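Local coordinates for histidine triad (HIT) protein (Marinobacter aquaeolei, PDB 3OHE) that belongs to the histidine triad family, probably acting as a nucleotide hydrolase or transferase, and binds calcium ions in the crystal, at residues A[4-9]-A[85-90]; A[11-16]-A[23-28]; A[31-36]-A[94-99]. All coordinates share one frame; numbering follows the deposited sequence. Where two conformers were deposited one is given.

Contact 1. Residues A[4-9]-A[85-90]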
loop_
_atom_site.group_PDB
_atom_site.type_symbol
_atom_site.label_atom_id
_atom_site.label_comp_id
_atom_site.label_asym_id
_atom_site.label_seq_id
_atom_site.Cartn_x
_atom_site.Cartn_y
_atom_site.Cartn_z
ATOM N N GLN A 4 -5.056 -15.140 -15.731
ATOM C CA GLN A 4 -6.126 -14.480 -16.458
ATOM C C GLN A 4 -6.564 -13.258 -15.692
ATOM O O GLN A 4 -6.935 -13.346 -14.511
ATOM C CB GLN A 4 -7.304 -15.431 -16.657
ATOM C CG GLN A 4 -8.393 -14.857 -17.524
ATOM C CD GLN A 4 -9.485 -15.856 -17.732
ATOM O OE1 GLN A 4 -9.385 -16.754 -18.600
ATOM N NE2 GLN A 4 -10.501 -15.790 -16.865
ATOM N N LEU A 5 -6.519 -12.095 -16.323
ATOM C CA LEU A 5 -6.898 -10.858 -15.639
ATOM C C LEU A 5 -8.341 -10.975 -15.134
ATOM O O LEU A 5 -9.247 -11.393 -15.871
ATOM C CB LEU A 5 -6.782 -9.668 -16.592
ATOM C CG LEU A 5 -7.027 -8.297 -15.972
ATOM C CD1 LEU A 5 -5.975 -7.931 -14.932
ATOM C CD2 LEU A 5 -7.040 -7.203 -17.060
ATOM N N HIS A 6 -8.583 -10.586 -13.886
ATOM C CA HIS A 6 -9.901 -10.622 -13.283
ATOM C C HIS A 6 -10.857 -9.700 -14.030
ATOM O O HIS A 6 -10.481 -8.584 -14.383
ATOM C CB HIS A 6 -9.792 -10.244 -11.801
ATOM C CG HIS A 6 -11.011 -10.500 -11.002
ATOM N ND1 HIS A 6 -12.125 -9.694 -11.066
ATOM C CD2 HIS A 6 -11.289 -11.472 -10.098
ATOM C CE1 HIS A 6 -13.034 -10.151 -10.220
ATOM N NE2 HIS A 6 -12.539 -11.213 -9.604
ATOM N N GLU A 7 -12.083 -10.158 -14.258
ATOM C CA GLU A 7 -13.063 -9.405 -15.034
ATOM C C GLU A 7 -13.338 -8.028 -14.465
ATOM O O GLU A 7 -13.586 -7.089 -15.237
ATOM C CB GLU A 7 -14.372 -10.191 -15.164
ATOM C CG GLU A 7 -15.131 -10.411 -13.850
ATOM C CD GLU A 7 -16.040 -9.264 -13.361
ATOM O OE1 GLU A 7 -16.465 -8.381 -14.171
ATOM O OE2 GLU A 7 -16.351 -9.255 -12.133
ATOM N N ARG A 8 -13.313 -7.869 -13.144
ATOM C CA ARG A 8 -13.602 -6.547 -12.559
ATOM C C ARG A 8 -12.466 -5.563 -12.867
ATOM O O ARG A 8 -12.682 -4.393 -13.139
ATOM C CB ARG A 8 -13.852 -6.652 -11.053
ATOM C CG ARG A 8 -14.121 -5.351 -10.350
ATOM C CD ARG A 8 -15.376 -4.595 -10.711
ATOM N NE ARG A 8 -15.466 -3.395 -9.860
ATOM C CZ ARG A 8 -15.812 -3.383 -8.562
ATOM N NH1 ARG A 8 -16.145 -4.500 -7.911
ATOM N NH2 ARG A 8 -15.836 -2.220 -7.903
ATOM N N LEU A 9 -11.230 -6.054 -12.798
ATOM C CA LEU A 9 -10.072 -5.216 -13.168
ATOM C C LEU A 9 -10.154 -4.834 -14.640
ATOM O O LEU A 9 -9.954 -3.670 -14.981
ATOM C CB LEU A 9 -8.749 -5.914 -12.852
ATOM C CG LEU A 9 -8.442 -6.074 -11.364
ATOM C CD1 LEU A 9 -7.182 -6.908 -11.133
ATOM C CD2 LEU A 9 -8.369 -4.743 -10.650
ATOM N N ASN A 85 -10.281 -6.177 -1.214
ATOM C CA ASN A 85 -11.311 -6.780 -0.387
ATOM C C ASN A 85 -12.375 -7.480 -1.227
ATOM O O ASN A 85 -12.916 -8.498 -0.777
ATOM C CB ASN A 85 -11.940 -5.749 0.512
ATOM C CG ASN A 85 -10.941 -5.191 1.514
ATOM O OD1 ASN A 85 -9.991 -5.870 1.886
ATOM N ND2 ASN A 85 -11.174 -3.967 1.958
HETATM N N MSE A 86 -12.636 -6.906 -2.421
HETATM C CA MSE A 86 -13.647 -7.353 -3.400
HETATM C C MSE A 86 -13.069 -8.252 -4.511
HETATM O O MSE A 86 -13.736 -9.141 -5.011
HETATM C CB MSE A 86 -14.339 -6.135 -4.054
HETATM C CG MSE A 86 -15.189 -5.372 -3.060
HETATM SE SE MSE A 86 -16.070 -3.743 -3.676
HETATM C CE MSE A 86 -14.501 -2.815 -4.349
ATOM N N VAL A 87 -11.833 -7.984 -4.914
ATOM C CA VAL A 87 -11.160 -8.588 -6.061
ATOM C C VAL A 87 -9.962 -9.327 -5.532
ATOM O O VAL A 87 -9.013 -8.706 -5.032
ATOM C CB VAL A 87 -10.770 -7.518 -7.085
ATOM C CG1 VAL A 87 -9.915 -8.127 -8.186
ATOM C CG2 VAL A 87 -12.049 -6.835 -7.641
ATOM N N PRO A 88 -9.974 -10.661 -5.609
ATOM C CA PRO A 88 -8.925 -11.431 -4.908
ATOM C C PRO A 88 -7.575 -11.451 -5.631
ATOM O O PRO A 88 -6.575 -11.738 -5.013
ATOM C CB PRO A 88 -9.517 -12.850 -4.828
ATOM C CG PRO A 88 -10.416 -12.949 -6.060
ATOM C CD PRO A 88 -11.018 -11.543 -6.175
ATOM N N GLN A 89 -7.558 -11.058 -6.889
ATOM C CA GLN A 89 -6.348 -11.026 -7.683
ATOM C C GLN A 89 -5.474 -9.853 -7.263
ATOM O O GLN A 89 -5.865 -8.707 -7.408
ATOM C CB GLN A 89 -6.730 -10.921 -9.140
ATOM C CG GLN A 89 -5.543 -10.897 -10.119
ATOM C CD GLN A 89 -6.005 -11.098 -11.538
ATOM O OE1 GLN A 89 -6.370 -10.147 -12.234
ATOM N NE2 GLN A 89 -6.074 -12.364 -11.955
ATOM N N LEU A 90 -4.275 -10.149 -6.789
ATOM C CA LEU A 90 -3.342 -9.132 -6.316
ATOM C C LEU A 90 -3.164 -8.033 -7.379
ATOM O O LEU A 90 -2.812 -8.311 -8.527
ATOM C CB LEU A 90 -1.982 -9.746 -6.027
ATOM C CG LEU A 90 -0.827 -8.778 -5.690
ATOM C CD1 LEU A 90 -1.136 -7.966 -4.438
ATOM C CD2 LEU A 90 0.470 -9.548 -5.579
#
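Where the turn at His6 leads into the helix that starts at Glu7, the backbone passes the irregular loop 85-90, with CA of His6 6.6 Å from CA of Gln89 and CA of Arg8 7.2 Å from CA of Val87. The Gln89 side chain does the polar work. With CG anti to its backbone N (chi1 -179°) and an extended chain beyond, its amide reaches the N-terminal segment and is gripped at both ends. OE1 accepts from His6 N at 2.8 Å, the donor tilted from the carbonyl plane. NE2 donates to Gln4 O at 2.9 Å, a nearly straight bond lying in the Gln89 amide plane, although the nitrogen sits above the plane of the receiving carbonyl. Two backbone groups thus fix the rotation of one amide, and CD1 atoms of Leu5 and Leu9 brush against OE1. By sequence, Gln89 appears to occupy the position of the first histidine of the histidine triad motif, with His91 after it, and its own carbonyl O is hydrogen-bonded by His91 ND1. The apolar part centres on Val87. Its CG1 lies over the middle of one face of the His6 imidazole in a CH-pi contact, 3.9 Å from the ring centroid, and also meets Leu9 CG. The other methyl, CG2, rests on the aliphatic part of Arg8, 3.7 Å from CG. Pro88 adds CD beside His6 NE2, the two side chains set at about a right angle. His6 is itself steadied as the N-cap residue of the helix: ND1 accepts from Arg8 N at 3.0 Å. Further out, Arg8 NE is engaged in a salt bridge with Asp12.

Contact 2. Residues A[11-16]-A[23-28]; sequences ADTHKL and DVLLMN. With CA (calcium ion), chain C.
Strands 13-16 and 23-27 form the first beta hairpin of the sheet, antiparallel with a marked twist, and Thr13 at its start also binds calcium. His14 and Leu26 are a hydrogen-bonded pair: Leu26 N donates to His14 O at 2.8 Å, almost along the C=O axis, and His14 N returns a bond to Leu26 O at 2.9 Å. Further bonds from Leu16 N to Val24 O and from Asn28 N to Asp12 O extend the ladder at each end. Between them, Thr13 faces Met27 and Lys15 faces Leu25 as non-hydrogen-bonded pairs. Leu25 spreads its methyls, CD1 against Thr13 OG1 at 3.6 Å and CD2 beside Lys15 CG. On the sheet face carrying His14 and Leu26, Leu16 CD1 packs on Leu26 CB at 3.8 Å, and helix 119-135 covers this layer. The side chains of His14 and Asn28 cross obliquely, ring and amide planes 65° apart. Water 3, at the ring edge in plane, joins His14 NE2 to Asn28 ND2; OD1 of that amide takes a bond from Tyr117 N. Calcium is held by Thr13 O at 2.5 Å, by Ala10 O and by waters 2, 4 and 6. Thr13 OG1, set between the backbone N and the carbonyl carbon (chi1 69°), accepts from water 2 and is also hydrogen-bonded with Leu9 O; water 4 reaches His14 ND1 at 3.0 Å. The ion therefore meets only neutral protein oxygens directly, two backbone carbonyls, those of Ala10 and Thr13, with side chains holding its waters from the second shell.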
loop_
_atom_site.group_PDB
_atom_site.type_symbol
_atom_site.label_atom_id
_atom_site.label_comp_id
_atom_site.label_asym_id
_atom_site.label_seq_id
_atom_site.Cartn_x
_atom_site.Cartn_y
_atom_site.Cartn_z
ATOM N N ALA A 11 -12.867 -4.582 -16.490
ATOM C CA ALA A 11 -13.989 -3.661 -16.654
ATOM C C ALA A 11 -13.690 -2.226 -16.192
ATOM O O ALA A 11 -14.187 -1.259 -16.768
ATOM C CB ALA A 11 -15.221 -4.194 -15.929
ATOM N N ASP A 12 -12.872 -2.098 -15.154
ATOM C CA ASP A 12 -12.653 -0.828 -14.448
ATOM C C ASP A 12 -11.449 -0.065 -14.981
ATOM O O ASP A 12 -11.168 1.046 -14.485
ATOM C CB ASP A 12 -12.457 -1.080 -12.946
ATOM C CG ASP A 12 -13.731 -1.407 -12.210
ATOM O OD1 ASP A 12 -14.829 -1.306 -12.795
ATOM O OD2 ASP A 12 -13.602 -1.751 -10.993
ATOM N N THR A 13 -10.729 -0.633 -15.957
ATOM C CA THR A 13 -9.443 -0.080 -16.408
ATOM C C THR A 13 -9.304 -0.080 -17.920
ATOM O O THR A 13 -10.069 -0.738 -18.655
ATOM C CB THR A 13 -8.252 -0.867 -15.817
ATOM O OG1 THR A 13 -8.223 -2.171 -16.421
ATOM C CG2 THR A 13 -8.244 -0.972 -14.315
ATOM N N HIS A 14 -8.332 0.692 -18.374
ATOM C CA HIS A 14 -7.798 0.617 -19.747
ATOM C C HIS A 14 -6.360 0.111 -19.692
ATOM O O HIS A 14 -5.612 0.498 -18.814
ATOM C CB HIS A 14 -7.824 1.995 -20.394
ATOM C CG HIS A 14 -9.201 2.533 -20.580
ATOM N ND1 HIS A 14 -10.160 1.888 -21.338
ATOM C CD2 HIS A 14 -9.785 3.657 -20.099
ATOM C CE1 HIS A 14 -11.270 2.614 -21.327
ATOM N NE2 HIS A 14 -11.062 3.696 -20.596
ATOM N N LYS A 15 -5.968 -0.760 -20.612
ATOM C CA LYS A 15 -4.618 -1.305 -20.592
ATOM C C LYS A 15 -3.598 -0.313 -21.181
ATOM O O LYS A 15 -3.692 0.079 -22.347
ATOM C CB LYS A 15 -4.544 -2.649 -21.324
ATOM C CG LYS A 15 -3.195 -3.378 -21.164
ATOM C CD LYS A 15 -3.085 -4.581 -22.087
ATOM C CE LYS A 15 -1.708 -5.249 -21.997
ATOM N NZ LYS A 15 -1.449 -6.228 -23.127
ATOM N N LEU A 16 -2.610 0.052 -20.377
ATOM C CA LEU A 16 -1.542 0.957 -20.782
ATOM C C LEU A 16 -0.362 0.242 -21.431
ATOM O O LEU A 16 0.293 0.801 -22.338
ATOM C CB LEU A 16 -1.025 1.730 -19.574
ATOM C CG LEU A 16 -2.010 2.697 -18.945
ATOM C CD1 LEU A 16 -1.559 3.072 -17.512
ATOM C CD2 LEU A 16 -2.163 3.956 -19.825
ATOM N N ASP A 23 0.743 -6.652 -15.868
ATOM C CA ASP A 23 -0.091 -5.786 -16.690
ATOM C C ASP A 23 -0.177 -4.423 -16.030
ATOM O O ASP A 23 -0.360 -4.303 -14.812
ATOM C CB ASP A 23 -1.494 -6.396 -16.862
ATOM C CG ASP A 23 -1.529 -7.560 -17.855
ATOM O OD1 ASP A 23 -0.532 -7.835 -18.574
ATOM O OD2 ASP A 23 -2.614 -8.223 -17.949
ATOM N N VAL A 24 -0.068 -3.379 -16.854
ATOM C CA VAL A 24 -0.076 -2.004 -16.384
ATOM C C VAL A 24 -1.376 -1.391 -16.839
ATOM O O VAL A 24 -1.602 -1.251 -18.063
ATOM C CB VAL A 24 1.141 -1.202 -16.887
ATOM C CG1 VAL A 24 1.175 0.191 -16.207
ATOM C CG2 VAL A 24 2.429 -1.956 -16.633
ATOM N N LEU A 25 -2.255 -1.057 -15.883
ATOM C CA LEU A 25 -3.626 -0.664 -16.154
ATOM C C LEU A 25 -3.882 0.740 -15.654
ATOM O O LEU A 25 -3.463 1.107 -14.576
ATOM C CB LEU A 25 -4.574 -1.659 -15.482
ATOM C CG LEU A 25 -4.380 -3.150 -15.787
ATOM C CD1 LEU A 25 -5.439 -3.945 -15.023
ATOM C CD2 LEU A 25 -4.394 -3.445 -17.329
ATOM N N LEU A 26 -4.638 1.500 -16.435
ATOM C CA LEU A 26 -5.116 2.815 -16.040
ATOM C C LEU A 26 -6.485 2.662 -15.374
ATOM O O LEU A 26 -7.423 2.192 -16.013
ATOM C CB LEU A 26 -5.297 3.690 -17.269
ATOM C CG LEU A 26 -5.765 5.139 -17.062
ATOM C CD1 LEU A 26 -4.678 5.943 -16.321
ATOM C CD2 LEU A 26 -6.127 5.747 -18.439
HETATM N N MSE A 27 -6.612 3.039 -14.120
HETATM C CA MSE A 27 -7.943 3.058 -13.479
HETATM C C MSE A 27 -8.785 4.074 -14.225
HETATM O O MSE A 27 -8.348 5.204 -14.398
HETATM C CB MSE A 27 -7.842 3.390 -11.984
HETATM C CG MSE A 27 -9.175 3.317 -11.279
HETATM SE SE MSE A 27 -9.912 1.514 -11.185
HETATM C CE MSE A 27 -9.277 1.110 -9.415
ATOM N N ASN A 28 -9.981 3.658 -14.666
ATOM C CA ASN A 28 -10.805 4.502 -15.525
ATOM C C ASN A 28 -11.620 5.556 -14.762
ATOM O O ASN A 28 -12.850 5.595 -14.850
ATOM C CB ASN A 28 -11.724 3.637 -16.409
ATOM C CG ASN A 28 -12.313 4.425 -17.547
ATOM O OD1 ASN A 28 -11.771 5.461 -17.960
ATOM N ND2 ASN A 28 -13.443 3.961 -18.046
HETATM CA CA CA C . -10.386 -2.824 -19.969
HETATM O O HOH W 1 -14.722 1.595 -16.674
HETATM O O HOH W 2 -7.951 -3.275 -18.993
HETATM O O HOH W 3 -13.402 5.371 -20.750
HETATM O O HOH W 4 -10.453 -1.061 -21.809
HETATM O O HOH W 5 -0.690 -8.858 -21.050
HETATM O O HOH W 6 -12.019 -4.296 -20.814
#

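Contact 3. Residues A[31-36]-A[94-99]; sequences TWPWVI and HIVRYQ
Trp34 and Ile95 face each other as a non-hydrogen-bonded pair, next to the hydrogen-bonded pair Val35 and His94, where strands 34-36 and 94-97 run antiparallel. Among the backbone bonds, Val35 N and His94 N each donate to the other's carbonyl O, and Val96 N donates to Pro33 O at 3.0 Å. One side-chain bond joins the ladder: His94 CG lies anti to its own carbonyl carbon (chi1 -56°), and from there ND1 donates to Val35 O at 3.3 Å. That oxygen lies close to the imidazole plane, while ND1 sits above the carbonyl plane. Val35 O thus accepts from both N-H groups of His94, the ring bond being the longer. The far nitrogen, NE2, bonds to Ser62 on helix 52-72. The CH-pi contact belongs to Ile95, which runs alongside the Trp34 indole: CG1 sits over the five-membered ring, 3.6 Å from its centroid, and CD1 follows over the same ring system. Simple apolar packing adds to this. Trp32 CB touches Ile95 CG2 at 3.8 Å; Pro33 packs its ring atoms against Val96 CB and meets Tyr98 tip to tip, CD at the edge of the phenol ring. Tyr98 OH is hydrogen-bonded with Phe73 O. The Trp32 and Arg97 side chains lie side by side, ring and guanidinium planes 76° apart, and Arg97 NE forms a salt bridge with Asp101. These strands sit inside the five-stranded antiparallel sheet of the HIT fold, and the second of them probably carries the last histidine of the triad motif, His93, which is hydrogen-bonded to Trp34 NE1.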
loop_
_atom_site.group_PDB
_atom_site.type_symbol
_atom_site.label_atom_id
_atom_site.label_comp_id
_atom_site.label_asym_id
_atom_site.label_seq_id
_atom_site.Cartn_x
_atom_site.Cartn_y
_atom_site.Cartn_z
ATOM N N THR A 31 -10.311 11.473 -12.290
ATOM C CA THR A 31 -10.249 12.383 -11.142
ATOM C C THR A 31 -8.823 12.458 -10.553
ATOM O O THR A 31 -8.420 13.506 -10.056
ATOM C CB THR A 31 -11.286 11.976 -10.071
ATOM O OG1 THR A 31 -12.570 11.909 -10.701
ATOM C CG2 THR A 31 -11.355 12.990 -8.887
ATOM N N TRP A 32 -8.078 11.351 -10.601
ATOM C CA TRP A 32 -6.684 11.272 -10.139
ATOM C C TRP A 32 -5.895 10.435 -11.130
ATOM O O TRP A 32 -6.461 9.496 -11.667
ATOM C CB TRP A 32 -6.522 10.590 -8.747
ATOM C CG TRP A 32 -7.302 11.171 -7.657
ATOM C CD1 TRP A 32 -6.921 12.178 -6.799
ATOM C CD2 TRP A 32 -8.634 10.846 -7.313
ATOM N NE1 TRP A 32 -7.926 12.458 -5.939
ATOM C CE2 TRP A 32 -8.991 11.674 -6.212
ATOM C CE3 TRP A 32 -9.544 9.874 -7.762
ATOM C CZ2 TRP A 32 -10.225 11.609 -5.616
ATOM C CZ3 TRP A 32 -10.744 9.816 -7.185
ATOM C CH2 TRP A 32 -11.086 10.684 -6.092
ATOM N N PRO A 33 -4.580 10.705 -11.317
ATOM C CA PRO A 33 -3.715 9.793 -12.078
ATOM C C PRO A 33 -3.524 8.518 -11.279
ATOM O O PRO A 33 -2.951 8.559 -10.172
ATOM C CB PRO A 33 -2.411 10.597 -12.245
ATOM C CG PRO A 33 -2.785 12.051 -11.939
ATOM C CD PRO A 33 -3.840 11.926 -10.897
ATOM N N TRP A 34 -4.009 7.405 -11.797
ATOM C CA TRP A 34 -4.162 6.175 -10.995
ATOM C C TRP A 34 -3.849 4.987 -11.890
ATOM O O TRP A 34 -4.572 4.701 -12.845
ATOM C CB TRP A 34 -5.582 6.161 -10.436
ATOM C CG TRP A 34 -5.988 5.029 -9.554
ATOM C CD1 TRP A 34 -5.361 3.864 -9.304
ATOM C CD2 TRP A 34 -7.202 5.006 -8.817
ATOM N NE1 TRP A 34 -6.120 3.103 -8.430
ATOM C CE2 TRP A 34 -7.275 3.784 -8.136
ATOM C CE3 TRP A 34 -8.278 5.893 -8.715
ATOM C CZ2 TRP A 34 -8.377 3.462 -7.332
ATOM C CZ3 TRP A 34 -9.344 5.570 -7.918
ATOM C CH2 TRP A 34 -9.386 4.376 -7.237
ATOM N N VAL A 35 -2.725 4.331 -11.587
ATOM C CA VAL A 35 -2.214 3.200 -12.373
ATOM C C VAL A 35 -2.111 1.975 -11.454
ATOM O O VAL A 35 -1.653 2.092 -10.293
ATOM C CB VAL A 35 -0.859 3.550 -13.000
ATOM C CG1 VAL A 35 -0.217 2.334 -13.683
ATOM C CG2 VAL A 35 -1.014 4.714 -14.000
ATOM N N ILE A 36 -2.482 0.813 -12.005
ATOM C CA ILE A 36 -2.508 -0.429 -11.272
ATOM C C ILE A 36 -1.502 -1.372 -11.917
ATOM O O ILE A 36 -1.481 -1.510 -13.139
ATOM C CB ILE A 36 -3.933 -1.004 -11.290
ATOM C CG1 ILE A 36 -4.914 0.006 -10.653
ATOM C CG2 ILE A 36 -3.991 -2.344 -10.563
ATOM C CD1 ILE A 36 -6.342 -0.423 -10.705
ATOM N N HIS A 94 -1.340 2.765 -7.575
ATOM C CA HIS A 94 -0.392 3.885 -7.538
ATOM C C HIS A 94 -1.157 5.149 -7.927
ATOM O O HIS A 94 -1.569 5.281 -9.081
ATOM C CB HIS A 94 0.769 3.663 -8.516
ATOM C CG HIS A 94 1.518 2.396 -8.299
ATOM N ND1 HIS A 94 1.023 1.166 -8.656
ATOM C CD2 HIS A 94 2.711 2.169 -7.724
ATOM C CE1 HIS A 94 1.898 0.238 -8.298
ATOM N NE2 HIS A 94 2.937 0.817 -7.736
ATOM N N ILE A 95 -1.380 6.015 -6.941
ATOM C CA ILE A 95 -2.264 7.178 -7.137
ATOM C C ILE A 95 -1.479 8.451 -6.823
ATOM O O ILE A 95 -0.919 8.585 -5.732
ATOM C CB ILE A 95 -3.506 7.096 -6.254
ATOM C CG1 ILE A 95 -4.190 5.716 -6.389
ATOM C CG2 ILE A 95 -4.482 8.233 -6.618
ATOM C CD1 ILE A 95 -5.281 5.450 -5.385
ATOM N N VAL A 96 -1.375 9.342 -7.801
ATOM C CA VAL A 96 -0.770 10.657 -7.579
ATOM C C VAL A 96 -1.766 11.567 -6.887
ATOM O O VAL A 96 -2.900 11.703 -7.335
ATOM C CB VAL A 96 -0.292 11.289 -8.913
ATOM C CG1 VAL A 96 0.292 12.684 -8.643
ATOM C CG2 VAL A 96 0.699 10.414 -9.611
ATOM N N ARG A 97 -1.326 12.167 -5.783
ATOM C CA ARG A 97 -2.172 13.078 -5.015
ATOM C C ARG A 97 -1.641 14.507 -5.068
ATOM O O ARG A 97 -0.423 14.726 -5.217
ATOM C CB ARG A 97 -2.233 12.639 -3.535
ATOM C CG ARG A 97 -2.694 11.226 -3.327
ATOM C CD ARG A 97 -4.084 10.950 -3.867
ATOM N NE ARG A 97 -5.078 11.867 -3.305
ATOM C CZ ARG A 97 -5.715 11.679 -2.163
ATOM N NH1 ARG A 97 -5.497 10.620 -1.430
ATOM N NH2 ARG A 97 -6.581 12.590 -1.735
ATOM N N TYR A 98 -2.567 15.450 -4.916
ATOM C CA TYR A 98 -2.259 16.864 -4.901
ATOM C C TYR A 98 -2.974 17.481 -3.709
ATOM O O TYR A 98 -4.106 17.129 -3.431
ATOM C CB TYR A 98 -2.734 17.567 -6.172
ATOM C CG TYR A 98 -2.246 16.949 -7.460
ATOM C CD1 TYR A 98 -1.065 17.353 -8.038
ATOM C CD2 TYR A 98 -2.990 15.997 -8.112
ATOM C CE1 TYR A 98 -0.631 16.778 -9.230
ATOM C CE2 TYR A 98 -2.588 15.439 -9.270
ATOM C CZ TYR A 98 -1.415 15.848 -9.859
ATOM O OH TYR A 98 -1.027 15.263 -11.044
ATOM N N GLN A 99 -2.362 18.492 -3.099
ATOM C CA GLN A 99 -3.051 19.251 -2.046
ATOM C C GLN A 99 -4.355 19.870 -2.579
ATOM O O GLN A 99 -5.293 20.107 -1.805
ATOM C CB GLN A 99 -2.122 20.322 -1.491
ATOM C CG GLN A 99 -0.825 19.825 -0.872
ATOM C CD GLN A 99 -0.047 21.001 -0.288
ATOM O OE1 GLN A 99 -0.532 21.702 0.606
ATOM N NE2 GLN A 99 1.135 21.255 -0.831
#

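Overall arrangement
Contact 3 is buried within the sheet, contact 2 borders it along the outer hairpin, and contact 1 sits partly exposed where the N-terminal segment covers the loop before strand 92-97. Contacts 2 and 3 are joined directly, since strands 22-27 and 34-39 are neighbours: Leu25 O lies 2.8 Å from Ile36 N, a probable hydrogen bond. Contacts 1 and 2 share helix 7-12 and touch through their leucines, Leu5 and Leu25. Contacts 1 and 3 lie on opposite sides of the chain's centre, about 20 Å apart between centres. Contact 1 uses a side-chain amide in place of strand pairing, contact 2 adds water and calcium at its edge, and contact 3 combines backbone pairing with aromatic packing.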